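PDB 4V1T: LYND from Lyngbya aestuarii, which probably acts as an ATP-dependent YcaO-type cyclodehydratase that turns residues of a peptide substrate into azoline heterocycles. Local coordinates for residues 559-564 with 761-766. Residues are numbered along the deposited sequence; the frame is centred on the assembly and turned at random.
Sequences WYNRLR and EPLTEA
Leu-763 reaches across to Asn-561 near the end of helix 538-561, and this pair carries nearly all of the contact. The methyl CD1 of Leu-763 does most of the touching. It rests on Asn-561 in van der Waals contact, against the amide oxygen and the CA, 3.4 Å from Asn-561 OD1 and 3.5 Å from Asn-561 CA. CB of Asn-561 is also close, 3.9 Å from Leu-763 CD1. Leu-763 CG sits anti to its own carbonyl carbon (chi1 -66°), and an extended second torsion (chi2 175°) carries CD1 onward to the asparagine. Farther along, Tyr-560 O is 4.2 Å from Leu-763 CD1, a looser approach.

The two ends of the Asn-561 amide have different tasks. OD1 accepts a hydrogen bond from a water at 3.0 Å. The same water accepts one from Leu-763 N at 2.9 Å, so the polar link between the segments runs through it. ND2 bonds to Leu-557 O, one turn earlier in its own helix, and to Leu-749 O of helix 748-755. Bonds at both ends should hold the buried amide's rotation. Pro-753 of helix 748-755 also packs on Asn-561.

Arg-562, with phi 50°, is the C-prime residue of a Schellman motif, in which Arg-562 N makes a weak bond of 3.2 Å to Trp-559 O. The contact thus joins a Schellman-capped helix end in the YcaO domain to the loop that follows helix 748-755, through one leucine methyl and a bridging water.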
# COMPACT_ATOMS: atom_id res chain seq x y z
N TRP B 559 -3.11 -13.98 39.04
CA TRP B 559 -3.05 -12.60 39.51
C TRP B 559 -3.70 -12.39 40.88
O TRP B 559 -3.13 -11.75 41.76
CB TRP B 559 -3.69 -11.67 38.49
CG TRP B 559 -3.64 -10.24 38.89
CD1 TRP B 559 -4.59 -9.54 39.57
CD2 TRP B 559 -2.58 -9.32 38.63
NE1 TRP B 559 -4.19 -8.25 39.75
CE2 TRP B 559 -2.96 -8.08 39.18
CE3 TRP B 559 -1.35 -9.42 37.98
CZ2 TRP B 559 -2.15 -6.96 39.12
CZ3 TRP B 559 -0.54 -8.30 37.91
CH2 TRP B 559 -0.94 -7.09 38.48
N TYR B 560 -4.92 -12.90 41.04
CA TYR B 560 -5.71 -12.58 42.22
C TYR B 560 -5.39 -13.48 43.40
O TYR B 560 -5.59 -13.09 44.55
CB TYR B 560 -7.20 -12.61 41.87
CG TYR B 560 -7.57 -11.48 40.96
CD1 TYR B 560 -7.68 -10.17 41.43
CD2 TYR B 560 -7.74 -11.70 39.59
CE1 TYR B 560 -7.99 -9.13 40.58
CE2 TYR B 560 -8.05 -10.66 38.74
CZ TYR B 560 -8.17 -9.38 39.23
OH TYR B 560 -8.47 -8.37 38.36
N ASN B 561 -4.90 -14.69 43.13
CA ASN B 561 -4.35 -15.52 44.19
C ASN B 561 -2.88 -15.17 44.44
O ASN B 561 -2.28 -15.66 45.38
CB ASN B 561 -4.48 -17.00 43.85
CG ASN B 561 -5.93 -17.46 43.77
OD1 ASN B 561 -6.58 -17.70 44.79
ND2 ASN B 561 -6.43 -17.59 42.55
N ARG B 562 -2.32 -14.31 43.59
CA ARG B 562 -0.93 -13.90 43.68
C ARG B 562 -0.02 -15.11 43.79
O ARG B 562 0.80 -15.23 44.70
CB ARG B 562 -0.72 -12.93 44.84
CG ARG B 562 -1.36 -11.57 44.59
CD ARG B 562 -1.12 -10.61 45.75
NE ARG B 562 -2.11 -10.78 46.82
CZ ARG B 562 -2.22 -9.98 47.87
NH1 ARG B 562 -1.41 -8.93 47.99
NH2 ARG B 562 -3.15 -10.20 48.79
N LEU B 563 -0.17 -16.02 42.84
CA LEU B 563 0.56 -17.27 42.84
C LEU B 563 1.98 -17.08 42.36
O LEU B 563 2.24 -16.23 41.50
CB LEU B 563 -0.15 -18.30 41.96
CG LEU B 563 -1.59 -18.64 42.38
CD1 LEU B 563 -2.27 -19.49 41.32
CD2 LEU B 563 -1.60 -19.35 43.72
N ARG B 564 2.90 -17.86 42.91
CA ARG B 564 4.27 -17.91 42.42
C ARG B 564 4.37 -18.97 41.32
O ARG B 564 4.09 -20.13 41.57
CB ARG B 564 5.25 -18.21 43.56
CG ARG B 564 5.16 -17.28 44.76
CD ARG B 564 5.55 -15.83 44.43
NE ARG B 564 7.00 -15.66 44.33
CZ ARG B 564 7.71 -15.69 43.20
NH1 ARG B 564 7.12 -15.88 42.03
NH2 ARG B 564 9.03 -15.53 43.25
N GLU B 761 -4.87 -24.49 50.82
CA GLU B 761 -6.19 -24.03 51.21
C GLU B 761 -6.63 -22.90 50.28
O GLU B 761 -5.79 -22.23 49.70
CB GLU B 761 -6.19 -23.53 52.65
CG GLU B 761 -5.70 -24.55 53.67
CD GLU B 761 -6.61 -25.76 53.77
OE1 GLU B 761 -7.84 -25.57 53.93
OE2 GLU B 761 -6.10 -26.89 53.70
N PRO B 762 -7.95 -22.70 50.13
CA PRO B 762 -8.45 -21.57 49.34
C PRO B 762 -8.19 -20.23 50.02
O PRO B 762 -8.11 -20.16 51.25
CB PRO B 762 -9.97 -21.83 49.26
CG PRO B 762 -10.17 -23.23 49.71
CD PRO B 762 -9.05 -23.53 50.66
N LEU B 763 -8.06 -19.18 49.22
CA LEU B 763 -8.04 -17.83 49.76
C LEU B 763 -9.47 -17.39 50.00
O LEU B 763 -10.40 -17.93 49.41
CB LEU B 763 -7.34 -16.86 48.80
CG LEU B 763 -5.85 -17.06 48.56
CD1 LEU B 763 -5.39 -16.09 47.49
CD2 LEU B 763 -5.03 -16.88 49.82
N THR B 764 -9.65 -16.42 50.90
CA THR B 764 -10.95 -15.78 51.06
C THR B 764 -11.03 -14.60 50.11
O THR B 764 -10.01 -14.19 49.54
CB THR B 764 -11.18 -15.29 52.51
OG1 THR B 764 -10.22 -14.27 52.82
CG2 THR B 764 -11.03 -16.44 53.49
N GLU B 765 -12.23 -14.06 49.94
CA GLU B 765 -12.44 -12.93 49.05
C GLU B 765 -11.58 -11.74 49.47
O GLU B 765 -11.08 -11.01 48.62
CB GLU B 765 -13.92 -12.52 49.03
CG GLU B 765 -14.21 -11.21 48.32
CD GLU B 765 -15.69 -10.96 48.10
OE1 GLU B 765 -16.52 -11.75 48.61
OE2 GLU B 765 -16.03 -9.98 47.40
N ALA B 766 -11.41 -11.58 50.78
CA ALA B 766 -10.66 -10.46 51.32
C ALA B 766 -9.16 -10.57 51.05
O ALA B 766 -8.45 -9.58 51.12
CB ALA B 766 -10.91 -10.35 52.81
O HOH W 1 -7.86 -19.81 46.42